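Local coordinates for prenyltransference for protein (Lavandula lanata, PDB 5HC8) that catalyses the head-to-middle condensation of two dimethylallyl diphosphate molecules into lavandulyl diphosphate, as a cis-prenyltransferase-like enzyme, at residues V16-D21 with L190-A195. Residues are numbered along the deposited sequence; the frame is centred on the assembly and turned at random.
Sequences VAIIID and LLIRAA. With MG (magnesium ion), chain B; ISY (3-methylbut-3-enylsulfanyl(phosphonooxy)phosphinic acid), chain F; PIS (trihydrogen thiodiphosphate), chain C.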
loop_
_atom_site.group_PDB
_atom_site.type_symbol
_atom_site.label_atom_id
_atom_site.label_comp_id
_atom_site.label_asym_id
_atom_site.label_seq_id
_atom_site.Cartn_x
_atom_site.Cartn_y
_atom_site.Cartn_z
ATOM N N VAL A 16 -2.964 -0.683 15.269
ATOM C CA VAL A 16 -2.389 -1.937 14.719
ATOM C C VAL A 16 -3.444 -2.624 13.863
ATOM O O VAL A 16 -4.607 -2.757 14.339
ATOM C CB VAL A 16 -1.880 -2.903 15.854
ATOM C CG1 VAL A 16 -1.348 -4.241 15.270
ATOM C CG2 VAL A 16 -0.780 -2.207 16.648
ATOM N N ALA A 17 -3.066 -3.073 12.647
ATOM C CA ALA A 17 -3.977 -3.790 11.795
ATOM C C ALA A 17 -3.432 -5.118 11.451
ATOM O O ALA A 17 -2.252 -5.256 11.195
ATOM C CB ALA A 17 -4.294 -3.015 10.488
ATOM N N ILE A 18 -4.326 -6.090 11.345
ATOM C CA ILE A 18 -3.959 -7.448 11.059
ATOM C C ILE A 18 -4.661 -8.068 9.864
ATOM O O ILE A 18 -5.879 -8.039 9.769
ATOM C CB ILE A 18 -4.274 -8.370 12.273
ATOM C CG1 ILE A 18 -3.532 -7.856 13.523
ATOM C CG2 ILE A 18 -3.846 -9.786 11.974
ATOM C CD1 ILE A 18 -3.768 -8.673 14.790
ATOM N N ILE A 19 -3.875 -8.581 8.936
ATOM C CA ILE A 19 -4.380 -9.406 7.827
ATOM C C ILE A 19 -4.271 -10.879 8.163
ATOM O O ILE A 19 -3.184 -11.430 8.250
ATOM C CB ILE A 19 -3.596 -9.097 6.521
ATOM C CG1 ILE A 19 -3.763 -7.635 6.123
ATOM C CG2 ILE A 19 -3.992 -9.986 5.364
ATOM C CD1 ILE A 19 -2.973 -7.243 4.895
ATOM N N ILE A 20 -5.422 -11.539 8.320
ATOM C CA ILE A 20 -5.485 -12.962 8.633
ATOM C C ILE A 20 -5.435 -13.774 7.359
ATOM O O ILE A 20 -6.004 -13.395 6.312
ATOM C CB ILE A 20 -6.756 -13.303 9.530
ATOM C CG1 ILE A 20 -8.053 -13.060 8.789
ATOM C CG2 ILE A 20 -6.772 -12.434 10.809
ATOM C CD1 ILE A 20 -9.285 -13.183 9.649
ATOM N N ASP A 21 -4.698 -14.874 7.419
ATOM C CA ASP A 21 -4.446 -15.674 6.249
ATOM C C ASP A 21 -3.907 -17.033 6.671
ATOM O O ASP A 21 -3.406 -17.179 7.802
ATOM C CB ASP A 21 -3.467 -14.918 5.322
ATOM C CG ASP A 21 -3.560 -15.356 3.847
ATOM O OD1 ASP A 21 -4.665 -15.796 3.511
ATOM O OD2 ASP A 21 -2.530 -15.339 3.116
ATOM N N LEU A 190 1.324 0.003 12.357
ATOM C CA LEU A 190 1.901 -1.330 12.178
ATOM C C LEU A 190 0.845 -2.222 11.495
ATOM O O LEU A 190 -0.283 -2.242 11.940
ATOM C CB LEU A 190 2.267 -1.951 13.527
ATOM C CG LEU A 190 2.719 -3.393 13.561
ATOM C CD1 LEU A 190 3.988 -3.564 12.790
ATOM C CD2 LEU A 190 2.867 -3.988 15.011
ATOM N N LEU A 191 1.237 -2.932 10.447
ATOM C CA LEU A 191 0.345 -3.811 9.710
ATOM C C LEU A 191 1.015 -5.158 9.818
ATOM O O LEU A 191 2.162 -5.315 9.419
ATOM C CB LEU A 191 0.239 -3.418 8.249
ATOM C CG LEU A 191 -0.529 -4.422 7.366
ATOM C CD1 LEU A 191 -1.977 -4.402 7.737
ATOM C CD2 LEU A 191 -0.411 -3.929 5.920
ATOM N N ILE A 192 0.260 -6.107 10.332
ATOM C CA ILE A 192 0.699 -7.460 10.463
ATOM C C ILE A 192 0.002 -8.358 9.430
ATOM O O ILE A 192 -1.194 -8.390 9.362
ATOM C CB ILE A 192 0.362 -7.978 11.861
ATOM C CG1 ILE A 192 1.112 -7.174 12.934
ATOM C CG2 ILE A 192 0.746 -9.428 11.998
ATOM C CD1 ILE A 192 0.620 -7.478 14.378
ATOM N N ARG A 193 0.771 -9.185 8.743
ATOM C CA ARG A 193 0.169 -10.198 7.902
ATOM C C ARG A 193 0.739 -11.557 8.168
ATOM O O ARG A 193 1.920 -11.765 8.057
ATOM C CB ARG A 193 0.283 -9.864 6.409
ATOM C CG ARG A 193 -0.327 -10.938 5.501
ATOM C CD ARG A 193 -0.437 -10.512 4.042
ATOM N NE ARG A 193 -0.994 -11.639 3.326
ATOM C CZ ARG A 193 -1.818 -11.558 2.287
ATOM N NH1 ARG A 193 -2.141 -10.401 1.721
ATOM N NH2 ARG A 193 -2.303 -12.663 1.774
ATOM N N ALA A 194 -0.171 -12.464 8.526
ATOM C CA ALA A 194 0.124 -13.830 8.826
ATOM C C ALA A 194 0.209 -14.633 7.552
ATOM O O ALA A 194 -0.303 -14.227 6.509
ATOM C CB ALA A 194 -0.963 -14.405 9.685
ATOM N N ALA A 195 0.921 -15.760 7.650
ATOM C CA ALA A 195 0.955 -16.813 6.620
ATOM C C ALA A 195 1.982 -16.612 5.461
ATOM O O ALA A 195 1.952 -17.330 4.476
ATOM C CB ALA A 195 -0.471 -17.107 6.068
HETATM MG MG MG B . -5.305 -16.758 1.729
HETATM P P1 ISY F . -4.734 -13.432 -1.449
HETATM O O2 ISY F . -6.112 -13.061 -0.608
HETATM P P3 ISY F . -6.650 -13.690 0.734
HETATM O O4 ISY F . -3.628 -14.039 -0.499
HETATM O O5 ISY F . -4.175 -12.238 -2.276
HETATM O O6 ISY F . -5.179 -14.501 -2.438
HETATM O O7 ISY F . -6.320 -15.136 0.813
HETATM O O8 ISY F . -8.183 -13.268 0.902
HETATM S S9 ISY F . -5.462 -12.769 2.252
HETATM C C10 ISY F . -6.333 -11.234 2.459
HETATM C C11 ISY F . -6.944 -11.422 3.824
HETATM C C12 ISY F . -8.391 -11.115 4.091
HETATM C C13 ISY F . -8.906 -11.305 5.443
HETATM C C14 ISY F . -9.341 -10.824 2.990
HETATM P P1 PIS C . -5.352 -19.827 2.693
HETATM O O1 PIS C . -6.809 -19.598 3.331
HETATM P P2 PIS C . -7.491 -18.265 3.867
HETATM S S1 PIS C . -7.164 -17.195 2.657
HETATM O O2 PIS C . -4.511 -18.536 2.607
HETATM O O3 PIS C . -4.636 -20.899 3.513
HETATM O O4 PIS C . -6.749 -17.954 5.120
HETATM O O5 PIS C . -5.657 -20.243 1.219
HETATM O O6 PIS C . -9.050 -18.610 4.005
HETATM O O HOH W 1 -0.080 -14.387 3.950
HETATM O O HOH W 2 -3.529 -16.255 0.841
HETATM O O HOH W 3 -5.870 -17.983 -0.054
#
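Arg193, on strand 190-193, meets Asp21, in the loop that follows the neighbouring parallel strand 15-19 in the central sheet of the cis-prenyltransferase fold. Four backbone hydrogen bonds knit the strands together, running from Ala17 N to Leu190 O at one end to Ala194 N and Ile19 O, 3.2 Å apart, at the other. On one face Val16 CG1 meets Ile192 CD1, and Leu190 and Ile192 lie against helix 225-237; on the other, Ala17 and Ile19 meet Leu191 CD1, and the side chain of Arg193 runs on to the ligands. Its CB and CG lie against Ile19, with CG 3.8 Å from Ile19 CG2, and CD touches the same methyl. CG stands anti to the backbone N (chi1 179°), and the chain stays extended to NE, which carries the guanidinium past Ile19 CG2, a methyl over one of its faces. NE donates to a water 3.0 Å away that also bonds Asp21 OD2 and Ala194 O. CZ lies 3.8 Å from ISY S9. NH1 turns to Ser201 OG and Arg199 O, whereas NH2 is shared between ISY O4 and Asp21 OD2, each 3.0 Å away, the bond to ISY being the more bent. The salt bridge reaches OD2 from above the carboxylate plane, the two flat groups standing 85° apart. The other oxygen, Asp21 OD1, binds magnesium at 2.1 Å, alongside ISY O7, thiodiphosphate S1 and O2, and two waters. An alanine in place of Arg193 would probably leave ISY O4 and Asp21 OD2 without their shared cation and open a gap beside Ile19 CG2. Asp21 thus joins metal to arginine, an arrangement consistent with two positive centres offsetting the charge of the diphosphate groups.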